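Local coordinates for protein transaminase (Bacillus megaterium, PDB 5G0A) that catalyses, as an S-selective omega-transaminase that uses pyridoxal-5'-phosphate, the transfer of amino groups between amines and carbonyl compounds, at residues N196-S201 with E212-K217; T273-G276 with W281-Y284; L345-M348 with N352-E355; K367-Q372 with G379-Y384; K374-G379 with K396-Y401. All coordinates share one frame; numbering follows the deposited sequence.

Contact 1. Residues N196-S201 with E212-K217; sequences NMFQDS and ELLSVK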
# COMPACT_ATOMS: atom_id res chain seq x y z
N ASN B 196 4.54 -21.75 18.08
CA ASN B 196 4.85 -23.18 17.97
C ASN B 196 5.80 -23.52 16.81
O ASN B 196 5.98 -24.70 16.48
CB ASN B 196 3.57 -24.00 17.82
CG ASN B 196 2.88 -24.28 19.15
OD1 ASN B 196 3.40 -23.95 20.22
ND2 ASN B 196 1.70 -24.89 19.08
N MET B 197 6.38 -22.50 16.20
CA MET B 197 7.07 -22.66 14.91
C MET B 197 8.38 -23.44 14.98
O MET B 197 8.69 -24.21 14.07
CB MET B 197 7.29 -21.30 14.26
CG MET B 197 7.49 -21.36 12.75
SD MET B 197 7.05 -19.82 11.93
CE MET B 197 7.35 -20.27 10.21
N PHE B 198 9.15 -23.23 16.05
CA PHE B 198 10.45 -23.89 16.21
C PHE B 198 10.44 -24.97 17.30
O PHE B 198 10.67 -24.67 18.47
CB PHE B 198 11.53 -22.86 16.50
CG PHE B 198 11.54 -21.71 15.52
CD1 PHE B 198 11.95 -21.91 14.21
CD2 PHE B 198 11.10 -20.45 15.91
CE1 PHE B 198 11.94 -20.86 13.30
CE2 PHE B 198 11.09 -19.39 15.01
CZ PHE B 198 11.52 -19.60 13.71
N GLN B 199 10.18 -26.21 16.89
CA GLN B 199 10.08 -27.34 17.81
C GLN B 199 11.20 -28.35 17.58
O GLN B 199 11.78 -28.40 16.50
CB GLN B 199 8.74 -28.06 17.63
CG GLN B 199 7.51 -27.21 17.92
CD GLN B 199 6.24 -28.04 18.02
OE1 GLN B 199 6.25 -29.18 18.48
NE2 GLN B 199 5.12 -27.45 17.60
N ASP B 200 11.50 -29.15 18.60
CA ASP B 200 12.43 -30.26 18.41
C ASP B 200 11.68 -31.57 18.23
O ASP B 200 10.44 -31.58 18.19
CB ASP B 200 13.50 -30.32 19.51
CG ASP B 200 12.96 -30.79 20.86
OD1 ASP B 200 11.92 -31.46 20.92
OD2 ASP B 200 13.62 -30.48 21.88
N SER B 201 12.43 -32.67 18.13
CA SER B 201 11.90 -34.01 17.89
C SER B 201 11.00 -34.51 19.02
O SER B 201 10.11 -35.32 18.79
CB SER B 201 13.05 -35.00 17.68
OG SER B 201 14.12 -34.41 16.95
N GLU B 212 15.66 -16.89 25.71
CA GLU B 212 14.62 -16.30 24.87
C GLU B 212 14.11 -17.33 23.86
O GLU B 212 14.90 -17.97 23.16
CB GLU B 212 15.19 -15.07 24.15
CG GLU B 212 14.19 -14.25 23.34
CD GLU B 212 14.84 -13.10 22.60
OE1 GLU B 212 16.02 -13.21 22.19
OE2 GLU B 212 14.16 -12.07 22.40
N LEU B 213 12.79 -17.53 23.81
CA LEU B 213 12.21 -18.40 22.80
C LEU B 213 12.62 -17.88 21.43
O LEU B 213 12.65 -16.66 21.20
CB LEU B 213 10.68 -18.47 22.93
CG LEU B 213 10.10 -19.27 24.09
CD1 LEU B 213 8.60 -19.02 24.21
CD2 LEU B 213 10.36 -20.75 23.93
N LEU B 214 12.95 -18.79 20.52
CA LEU B 214 13.39 -18.42 19.18
C LEU B 214 12.32 -17.63 18.43
O LEU B 214 12.63 -16.69 17.69
CB LEU B 214 13.82 -19.66 18.37
CG LEU B 214 15.32 -19.96 18.24
CD1 LEU B 214 16.04 -20.00 19.57
CD2 LEU B 214 15.54 -21.25 17.46
N SER B 215 11.06 -18.03 18.62
CA SER B 215 9.94 -17.28 18.06
C SER B 215 9.97 -15.82 18.50
O SER B 215 9.80 -14.91 17.68
CB SER B 215 8.60 -17.93 18.43
OG SER B 215 8.44 -17.88 19.83
N VAL B 216 10.15 -15.60 19.81
CA VAL B 216 10.27 -14.25 20.37
C VAL B 216 11.52 -13.52 19.85
O VAL B 216 11.46 -12.33 19.48
CB VAL B 216 10.25 -14.27 21.92
CG1 VAL B 216 10.52 -12.89 22.49
CG2 VAL B 216 8.92 -14.84 22.43
N LYS B 217 12.65 -14.22 19.82
CA LYS B 217 13.89 -13.63 19.31
C LYS B 217 13.72 -13.06 17.91
O LYS B 217 14.12 -11.92 17.63
CB LYS B 217 15.05 -14.66 19.30
CG LYS B 217 16.32 -14.13 18.67
CD LYS B 217 17.23 -15.22 18.13
CE LYS B 217 18.44 -14.62 17.43
NZ LYS B 217 19.49 -14.17 18.39

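Contact 2. Residues T273-G276 with W281-Y284; sequences TGFG and WFGY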
# COMPACT_ATOMS: atom_id res chain seq x y z
N THR B 273 -11.02 -16.21 23.51
CA THR B 273 -10.65 -16.74 24.84
C THR B 273 -11.30 -16.02 26.01
O THR B 273 -11.13 -16.43 27.18
CB THR B 273 -9.12 -16.71 25.05
OG1 THR B 273 -8.66 -15.37 24.85
CG2 THR B 273 -8.44 -17.68 24.08
N GLY B 274 -12.03 -14.94 25.73
CA GLY B 274 -12.61 -14.11 26.75
C GLY B 274 -13.83 -14.72 27.45
O GLY B 274 -14.47 -15.62 26.93
N PHE B 275 -14.12 -14.18 28.63
CA PHE B 275 -15.35 -14.50 29.37
C PHE B 275 -15.51 -15.95 29.74
O PHE B 275 -16.51 -16.59 29.41
CB PHE B 275 -16.58 -13.84 28.72
CG PHE B 275 -16.44 -12.36 28.64
CD1 PHE B 275 -16.63 -11.58 29.77
CD2 PHE B 275 -15.97 -11.75 27.45
CE1 PHE B 275 -16.42 -10.21 29.73
CE2 PHE B 275 -15.76 -10.38 27.41
CZ PHE B 275 -16.00 -9.60 28.53
N GLY B 276 -14.49 -16.48 30.41
CA GLY B 276 -14.58 -17.78 31.07
C GLY B 276 -14.21 -18.97 30.20
O GLY B 276 -14.12 -20.10 30.70
N TRP B 281 -11.33 -15.47 33.79
CA TRP B 281 -12.12 -14.43 33.09
C TRP B 281 -11.57 -14.22 31.67
O TRP B 281 -12.32 -14.21 30.70
CB TRP B 281 -12.19 -13.14 33.86
CG TRP B 281 -13.28 -13.20 34.90
CD1 TRP B 281 -13.11 -13.31 36.26
CD2 TRP B 281 -14.70 -13.17 34.67
NE1 TRP B 281 -14.35 -13.36 36.89
CE2 TRP B 281 -15.34 -13.25 35.95
CE3 TRP B 281 -15.50 -13.07 33.53
CZ2 TRP B 281 -16.72 -13.25 36.10
CZ3 TRP B 281 -16.90 -13.06 33.68
CH2 TRP B 281 -17.49 -13.15 34.95
N PHE B 282 -10.24 -14.10 31.57
CA PHE B 282 -9.60 -13.90 30.26
C PHE B 282 -8.39 -14.79 30.06
O PHE B 282 -7.71 -15.14 31.03
CB PHE B 282 -9.19 -12.44 30.09
CG PHE B 282 -10.35 -11.50 30.03
CD1 PHE B 282 -11.08 -11.38 28.85
CD2 PHE B 282 -10.73 -10.77 31.14
CE1 PHE B 282 -12.17 -10.50 28.78
CE2 PHE B 282 -11.81 -9.89 31.08
CZ PHE B 282 -12.54 -9.78 29.91
N GLY B 283 -8.14 -15.16 28.80
CA GLY B 283 -7.03 -16.05 28.45
C GLY B 283 -5.68 -15.57 28.94
O GLY B 283 -4.87 -16.39 29.40
N TYR B 284 -5.43 -14.26 28.87
CA TYR B 284 -4.11 -13.73 29.27
C TYR B 284 -3.84 -13.96 30.76
O TYR B 284 -2.68 -13.94 31.18
CB TYR B 284 -3.92 -12.23 28.93
CG TYR B 284 -4.73 -11.26 29.78
CD1 TYR B 284 -4.24 -10.81 31.01
CD2 TYR B 284 -5.97 -10.78 29.33
CE1 TYR B 284 -4.96 -9.92 31.78
CE2 TYR B 284 -6.71 -9.88 30.10
CZ TYR B 284 -6.21 -9.48 31.34
OH TYR B 284 -6.91 -8.60 32.11

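Contact 3. Residues L345-M348 with N352-E355; sequences LEVM and NFVE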
# COMPACT_ATOMS: atom_id res chain seq x y z
N LEU B 345 -23.14 -11.01 31.70
CA LEU B 345 -22.04 -10.88 32.67
C LEU B 345 -22.56 -11.07 34.11
O LEU B 345 -21.86 -11.65 34.95
CB LEU B 345 -21.35 -9.52 32.51
CG LEU B 345 -20.65 -9.35 31.15
CD1 LEU B 345 -19.91 -8.02 31.05
CD2 LEU B 345 -19.72 -10.52 30.88
N GLU B 346 -23.76 -10.58 34.37
CA GLU B 346 -24.34 -10.69 35.73
C GLU B 346 -24.60 -12.15 36.06
O GLU B 346 -24.31 -12.59 37.17
CB GLU B 346 -25.60 -9.84 35.87
CG GLU B 346 -25.25 -8.37 36.06
CD GLU B 346 -26.42 -7.45 35.80
OE1 GLU B 346 -27.47 -7.94 35.33
OE2 GLU B 346 -26.27 -6.25 36.04
N VAL B 347 -25.15 -12.89 35.09
CA VAL B 347 -25.40 -14.33 35.27
C VAL B 347 -24.10 -15.11 35.43
O VAL B 347 -23.97 -15.97 36.32
CB VAL B 347 -26.26 -14.92 34.11
CG1 VAL B 347 -26.40 -16.44 34.28
CG2 VAL B 347 -27.63 -14.27 34.05
N MET B 348 -23.13 -14.83 34.56
CA MET B 348 -21.81 -15.42 34.64
C MET B 348 -21.19 -15.22 36.03
O MET B 348 -20.64 -16.15 36.60
CB MET B 348 -20.93 -14.81 33.54
CG MET B 348 -20.10 -15.82 32.80
SD MET B 348 -19.20 -15.03 31.47
CE MET B 348 -20.12 -15.63 30.03
N ASN B 352 -21.24 -18.22 39.00
CA ASN B 352 -19.86 -18.69 39.03
C ASN B 352 -19.52 -19.57 37.81
O ASN B 352 -18.94 -20.65 37.93
CB ASN B 352 -19.60 -19.41 40.38
CG ASN B 352 -20.09 -18.60 41.59
OD1 ASN B 352 -19.64 -17.48 41.84
ND2 ASN B 352 -21.03 -19.16 42.33
N PHE B 353 -19.89 -19.11 36.61
CA PHE B 353 -19.59 -19.87 35.40
C PHE B 353 -18.09 -20.05 35.16
O PHE B 353 -17.67 -21.04 34.56
CB PHE B 353 -20.18 -19.17 34.17
CG PHE B 353 -21.62 -19.50 33.90
CD1 PHE B 353 -22.60 -19.25 34.85
CD2 PHE B 353 -22.00 -20.04 32.67
CE1 PHE B 353 -23.94 -19.55 34.59
CE2 PHE B 353 -23.33 -20.35 32.42
CZ PHE B 353 -24.30 -20.10 33.38
N VAL B 354 -17.29 -19.06 35.57
CA VAL B 354 -15.85 -19.14 35.34
C VAL B 354 -15.28 -20.32 36.13
O VAL B 354 -14.55 -21.17 35.60
CB VAL B 354 -15.13 -17.81 35.64
CG1 VAL B 354 -13.62 -17.98 35.62
CG2 VAL B 354 -15.58 -16.72 34.66
N GLU B 355 -15.69 -20.40 37.40
CA GLU B 355 -15.30 -21.51 38.26
C GLU B 355 -15.83 -22.85 37.73
O GLU B 355 -15.10 -23.86 37.71
CB GLU B 355 -15.75 -21.21 39.69
CG GLU B 355 -14.98 -20.06 40.36
CD GLU B 355 -15.34 -18.67 39.86
OE1 GLU B 355 -16.49 -18.42 39.44
OE2 GLU B 355 -14.45 -17.79 39.90
O HOH W 1 -17.91 -16.55 37.11

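Contact 4. Residues K367-Q372 with G379-Y384; sequences KLELLQ and GNFDGY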
# COMPACT_ATOMS: atom_id res chain seq x y z
N LYS B 367 -10.96 -37.08 30.89
CA LYS B 367 -11.60 -37.85 29.83
C LYS B 367 -10.70 -37.99 28.61
O LYS B 367 -10.64 -39.06 27.99
CB LYS B 367 -12.96 -37.24 29.43
CG LYS B 367 -13.98 -37.11 30.57
CD LYS B 367 -14.59 -38.44 30.97
CE LYS B 367 -15.36 -39.08 29.82
NZ LYS B 367 -16.26 -40.15 30.32
N LEU B 368 -10.00 -36.91 28.25
CA LEU B 368 -9.05 -36.96 27.13
C LEU B 368 -7.84 -37.84 27.43
O LEU B 368 -7.35 -38.55 26.56
CB LEU B 368 -8.61 -35.55 26.68
CG LEU B 368 -9.70 -34.69 26.02
CD1 LEU B 368 -9.22 -33.26 25.84
CD2 LEU B 368 -10.14 -35.27 24.68
N GLU B 369 -7.34 -37.78 28.67
CA GLU B 369 -6.28 -38.71 29.10
C GLU B 369 -6.67 -40.16 28.80
O GLU B 369 -5.90 -40.91 28.20
CB GLU B 369 -5.98 -38.56 30.59
CG GLU B 369 -5.07 -37.39 30.94
CD GLU B 369 -4.85 -37.27 32.44
OE1 GLU B 369 -5.33 -38.15 33.18
OE2 GLU B 369 -4.19 -36.30 32.87
N LEU B 370 -7.89 -40.54 29.18
CA LEU B 370 -8.39 -41.90 28.95
C LEU B 370 -8.52 -42.24 27.47
O LEU B 370 -8.17 -43.35 27.06
CB LEU B 370 -9.71 -42.13 29.70
CG LEU B 370 -9.67 -42.16 31.23
CD1 LEU B 370 -11.07 -41.95 31.80
CD2 LEU B 370 -9.05 -43.46 31.75
N LEU B 371 -9.02 -41.30 26.67
CA LEU B 371 -9.07 -41.47 25.22
C LEU B 371 -7.70 -41.62 24.58
O LEU B 371 -7.52 -42.43 23.66
CB LEU B 371 -9.84 -40.31 24.54
CG LEU B 371 -11.37 -40.39 24.64
CD1 LEU B 371 -12.03 -39.16 24.02
CD2 LEU B 371 -11.88 -41.66 23.98
N GLN B 372 -6.72 -40.85 25.06
CA GLN B 372 -5.37 -40.94 24.51
C GLN B 372 -4.71 -42.29 24.80
O GLN B 372 -3.98 -42.82 23.96
CB GLN B 372 -4.49 -39.79 25.02
CG GLN B 372 -3.11 -39.77 24.36
CD GLN B 372 -2.26 -38.58 24.75
OE1 GLN B 372 -2.58 -37.84 25.68
NE2 GLN B 372 -1.16 -38.39 24.03
N GLY B 379 -2.18 -37.75 19.20
CA GLY B 379 -0.75 -37.48 19.43
C GLY B 379 -0.52 -36.69 20.69
O GLY B 379 0.40 -36.98 21.47
N ASN B 380 -1.36 -35.68 20.89
CA ASN B 380 -1.33 -34.83 22.08
C ASN B 380 -2.66 -34.08 22.24
O ASN B 380 -3.48 -34.07 21.33
CB ASN B 380 -0.17 -33.82 22.03
CG ASN B 380 0.10 -33.19 23.38
OD1 ASN B 380 0.00 -33.85 24.41
ND2 ASN B 380 0.43 -31.90 23.39
N PHE B 381 -2.87 -33.50 23.42
CA PHE B 381 -4.00 -32.60 23.63
C PHE B 381 -3.61 -31.60 24.69
O PHE B 381 -2.75 -31.86 25.54
CB PHE B 381 -5.29 -33.36 24.02
CG PHE B 381 -5.26 -33.93 25.41
CD1 PHE B 381 -5.63 -33.15 26.51
CD2 PHE B 381 -4.86 -35.24 25.63
CE1 PHE B 381 -5.59 -33.67 27.79
CE2 PHE B 381 -4.82 -35.77 26.91
CZ PHE B 381 -5.18 -34.98 27.99
N ASP B 382 -4.25 -30.44 24.64
CA ASP B 382 -3.92 -29.36 25.51
C ASP B 382 -5.12 -28.42 25.55
O ASP B 382 -5.98 -28.46 24.66
CB ASP B 382 -2.68 -28.64 24.96
CG ASP B 382 -1.93 -27.85 26.01
OD1 ASP B 382 -2.30 -27.91 27.20
OD2 ASP B 382 -0.97 -27.15 25.62
N GLY B 383 -5.18 -27.58 26.57
CA GLY B 383 -6.34 -26.71 26.74
C GLY B 383 -6.59 -26.35 28.17
O GLY B 383 -5.70 -26.48 29.01
N TYR B 384 -7.80 -25.85 28.43
CA TYR B 384 -8.25 -25.36 29.72
C TYR B 384 -9.72 -24.95 29.58
O TYR B 384 -10.19 -24.68 28.48
CB TYR B 384 -7.39 -24.20 30.25
CG TYR B 384 -6.80 -23.22 29.24
CD1 TYR B 384 -7.39 -23.00 28.00
CD2 TYR B 384 -5.66 -22.48 29.57
CE1 TYR B 384 -6.84 -22.09 27.09
CE2 TYR B 384 -5.12 -21.56 28.68
CZ TYR B 384 -5.72 -21.36 27.45
OH TYR B 384 -5.17 -20.46 26.56

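Contact 5. Residues K374-G379 with K396-Y401; sequences KHKSIG and KTKTPY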
# COMPACT_ATOMS: atom_id res chain seq x y z
N LYS B 374 -6.21 -45.02 24.97
CA LYS B 374 -6.95 -46.01 24.18
C LYS B 374 -6.84 -45.76 22.66
O LYS B 374 -7.09 -46.67 21.86
CB LYS B 374 -8.41 -46.07 24.66
CG LYS B 374 -9.45 -46.46 23.61
CD LYS B 374 -10.66 -47.15 24.23
CE LYS B 374 -11.53 -46.20 25.04
NZ LYS B 374 -12.72 -46.90 25.61
N HIS B 375 -6.45 -44.54 22.28
CA HIS B 375 -6.40 -44.14 20.87
C HIS B 375 -5.08 -43.51 20.46
O HIS B 375 -4.81 -42.36 20.79
CB HIS B 375 -7.53 -43.14 20.55
CG HIS B 375 -8.89 -43.73 20.61
ND1 HIS B 375 -9.37 -44.60 19.66
CD2 HIS B 375 -9.90 -43.56 21.50
CE1 HIS B 375 -10.60 -44.95 19.96
NE2 HIS B 375 -10.95 -44.33 21.07
N LYS B 376 -4.30 -44.25 19.69
CA LYS B 376 -2.97 -43.80 19.26
C LYS B 376 -3.05 -42.71 18.18
O LYS B 376 -2.04 -42.10 17.84
CB LYS B 376 -2.11 -45.00 18.81
CG LYS B 376 -1.91 -46.02 19.93
CD LYS B 376 -1.04 -47.20 19.52
CE LYS B 376 -0.92 -48.17 20.69
NZ LYS B 376 0.09 -49.25 20.48
N SER B 377 -4.26 -42.48 17.66
CA SER B 377 -4.52 -41.36 16.75
C SER B 377 -4.49 -40.00 17.46
O SER B 377 -4.44 -38.96 16.81
CB SER B 377 -5.86 -41.54 16.03
OG SER B 377 -6.94 -41.49 16.95
N ILE B 378 -4.56 -40.02 18.79
CA ILE B 378 -4.33 -38.81 19.58
C ILE B 378 -2.84 -38.70 19.87
O ILE B 378 -2.29 -39.46 20.67
CB ILE B 378 -5.15 -38.79 20.90
CG1 ILE B 378 -6.66 -38.84 20.60
CG2 ILE B 378 -4.82 -37.55 21.72
CD1 ILE B 378 -7.52 -39.19 21.80
N GLY B 379 -2.18 -37.75 19.20
CA GLY B 379 -0.75 -37.48 19.43
C GLY B 379 -0.52 -36.69 20.69
O GLY B 379 0.40 -36.98 21.47
N LYS B 396 0.21 -45.08 13.48
CA LYS B 396 1.43 -45.88 13.31
C LYS B 396 2.70 -45.03 13.24
O LYS B 396 3.78 -45.46 13.64
CB LYS B 396 1.31 -46.77 12.06
CG LYS B 396 0.03 -47.59 12.01
CD LYS B 396 0.05 -48.66 10.91
CE LYS B 396 0.29 -50.05 11.49
NZ LYS B 396 0.05 -51.14 10.50
N THR B 397 2.55 -43.81 12.73
CA THR B 397 3.68 -42.90 12.53
C THR B 397 3.76 -41.79 13.59
O THR B 397 4.82 -41.18 13.78
CB THR B 397 3.60 -42.21 11.16
OG1 THR B 397 2.43 -41.39 11.13
CG2 THR B 397 3.53 -43.24 10.04
N LYS B 398 2.64 -41.53 14.25
CA LYS B 398 2.51 -40.39 15.17
C LYS B 398 2.78 -39.04 14.50
O LYS B 398 3.21 -38.10 15.16
CB LYS B 398 3.38 -40.59 16.43
CG LYS B 398 2.89 -41.70 17.36
CD LYS B 398 1.67 -41.28 18.18
CE LYS B 398 1.11 -42.45 18.96
NZ LYS B 398 -0.05 -42.05 19.80
N THR B 399 2.54 -38.97 13.19
CA THR B 399 2.69 -37.73 12.41
C THR B 399 1.37 -37.42 11.68
O THR B 399 0.56 -38.33 11.46
CB THR B 399 3.84 -37.84 11.37
OG1 THR B 399 3.61 -38.96 10.52
CG2 THR B 399 5.19 -37.99 12.06
N PRO B 400 1.14 -36.15 11.30
CA PRO B 400 -0.16 -35.75 10.72
C PRO B 400 -0.43 -36.24 9.28
O PRO B 400 0.50 -36.41 8.49
CB PRO B 400 -0.11 -34.22 10.75
CG PRO B 400 1.03 -33.86 11.63
CD PRO B 400 2.01 -34.98 11.51
N TYR B 401 -1.71 -36.42 8.96
CA TYR B 401 -2.14 -36.87 7.62
C TYR B 401 -2.07 -35.78 6.55
O TYR B 401 -1.78 -36.06 5.38
CB TYR B 401 -3.58 -37.37 7.66
CG TYR B 401 -3.83 -38.69 8.36
CD1 TYR B 401 -3.64 -39.91 7.70
CD2 TYR B 401 -4.31 -38.72 9.67
CE1 TYR B 401 -3.90 -41.12 8.33
CE2 TYR B 401 -4.57 -39.93 10.31
CZ TYR B 401 -4.36 -41.12 9.64
OH TYR B 401 -4.63 -42.31 10.29

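Contact 1. Residues N196-S201 with E212-K217
F198 lays the CD2 edge of its ring against the first turn of the helix that starts at L214. The backbone amide of S215 faces this edge near the ring plane, its N 3.6 Å from F198 CD2, and S215 CA lies in the same plane, 3.9 Å from F198 CE2. The side chain of L214 crosses that of F198 at about a right angle, and L214 CB touches F198 CD2 obliquely at 3.8 Å. One face of the ring is occupied from within its own segment by M197 CB, 4.2 Å above the centre. F198 CG stands beside its own backbone N (chi1 -51°), which turns the ring toward the helix. The helix follows strand 189-192, an edge strand of the seven-stranded sheet of the PLP-binding domain, and leads on to strand 231-236, so the contact lies in the connection between two parallel strands. L213 takes the N-cap position, and its O accepts K217 N at 2.8 Å. The backbones of F198 and L214 both bond to L206 in the intervening loop. Within the same segment as F198, the side chain of Q199 folds back: its NE2 gives a bond of 3.1 Å to N196 O, on a lone pair, with that oxygen almost in the plane of the Q199 amide. F198 also meets F198 of the second subunit, the two rings inclined at about 45°, and M197 packs on Y218 of that subunit.

Contact 2. Residues T273-G276 with W281-Y284
A tight loop beside the cofactor pocket, just after strand 265-269, folds back on itself where F275 and G276 meet W281. The carbonyl O of W281 receives two amides: G276 N at 3.2 Å, from above the carbonyl plane, and F275 N at 2.7 Å, a weak bond because its angle is only 117°. The side chains of F275 and F282 form a T-shaped pair. The edge of F282 points at the face of F275, with centroids 5.0 Å apart and planes at 67°; F282 CZ comes 3.7 Å from F275 CZ. W281 instead reaches F275 rim to rim, CZ3 to CD1, at 4.2 Å. In this PLP-dependent class-III aminotransferase the loop continues directly from pocket residues V271 and L272, and the side chain of T273 is about 7 Å from the cofactor. An alanine in place of F275 would probably leave the edge of F282 without its aromatic face and open a gap beside W281 CZ3. G274 CA rests 3.8 Å from F282 CD1. At G283 a CB would clash with T273 OG1; that hydroxyl and G283 N both bond to OE1 of E270.

Contact 3. Residues L345-M348 with N352-E355
The ring of F353 is met obliquely by the end of the preceding helix: V347 O lies 3.8 Å from F353 CD1, and M348 CA approaches the same part of the rim. Here helix 335-350 ends in a Schellman motif at N352, whose positive phi (59°) ends the helix and turns the chain, and helix 353-374 starts at once, with N352 also in its N-cap position. One residue thus closes one helix and precedes the next, and F353 fills the corner between them. Its side chain runs alongside that of V347, the two pointing the same way, and V347 CG1 touches F353 CE1 at 4.0 Å. V347 CG1 reaches the ring because it stands anti to the backbone N (chi1 176°). M348 crosses F353 at about a right angle instead, pressing CG against F353 CB at 3.6 Å before its chain bends about the CG-SD bond. An alanine in place of F353 would keep its CB against M348 CG but is likely to leave V347 CG1 without its aromatic neighbour and open a gap where the ring lay. Around the corner, V354 packs on W281 and L345 on F275, tying both helices to the loop near the cofactor. The backbone is fastened at M348 O, which accepts F353 N at 3.1 Å, the long-range bond of the Schellman turn. The same oxygen takes a second bond, from a water at 2.8 Å. That water in turn accepts V354 N at 3.0 Å and gives a weak bond to E355 OE1.

Contact 4. Residues K367-Q372 with G379-Y384
F381 CG sits between its own backbone N and carbonyl carbon (chi1 72°), a torsion that sends the ring from the strand against L368, while Q372 CG lies anti to its N and the extended chain carries the amide to the ring's rim. L368 CB stands over the ring centre in a CH-pi contact, 3.6 Å from the centroid and only 5° off the normal. Further along the same leucine, CD1 touches F381 CD1 at 3.7 Å. The rim is bordered by polar side chains: Q372 OE1 lies near the ring plane, 3.3 Å from F381 CE2, where the slightly positive ring hydrogens probably suit an oxygen, and the amide is steeply inclined to the ring. E369 contributes its aliphatic part, CG lying in the ring plane 3.8 Å from F381 CZ. Q372 NE2 comes 3.3 Å from G379 O, but at too poor an angle for a hydrogen bond. W388 of the adjoining strand also packs on both L368 and F381. The helix and strand segments run antiparallel (176°), their axes 9.5 Å apart, as in a two-layer alpha+beta arrangement with a helix packed on a small antiparallel sheet, here the three-stranded sheet of the C-terminal part of a fold-type-I aminotransferase.

Contact 5. Residues K374-G379 with K396-Y401
Followed from its start, the segment K374-G379 is gripped by K398 at K376, after two residues whose side chains are turned to other partners. K374 forms a salt bridge with D462, and the H375 ring bonds to D462 and E469. H375 also opens a type I beta turn, closed by I378 N giving a 3.1 Å bond to H375 O. At K376, the carbonyl O accepts K398 NZ at 2.8 Å. The ammonium arrives well off the C=O line (114°) and tilted 22° from the carbonyl plane. K398 bends at chi2 (-76°) and is then extended to its end, so that CE lies 3.4 Å from K376 O and NZ 3.7 Å from K376 CB. The side chain of K376 is extended as well and leads away, which probably limits repulsion between the two ammonium groups. S377 OG bonds to E469. I378 O is the next oxygen near the lysine, 3.5 Å from K398 NZ. I378 begins strand 378-384, an edge strand of the three-stranded sheet within this chain, and G379 pairs through its backbone with D391. Against the turn, L465 of helix 451-468 touches H375, S377 and I378, and I378 also packs on L371 of helix 353-374.

How the contacts relate
Contacts 2 and 3 touch and form one largely buried region, F275 and W281 of the loop packing on L345, M348 and V354 at the helix corner; aromatic and aliphatic groups dominate there, with backbone bonds turning the chain. Contact 1 is also buried, but its centre lies about 24 Å from the centre of the chain, where the second subunit helps to cover it. Contacts 4 and 5 share G379 and strand 378-384, and I378 packs on L371 between them. Contact 4 joins a ring to aliphatic and polar side chains; contact 5, the most peripheral, rests on one lysine, with K376 and K398 exposed. Helix 353-374 links contact 3 with contact 4.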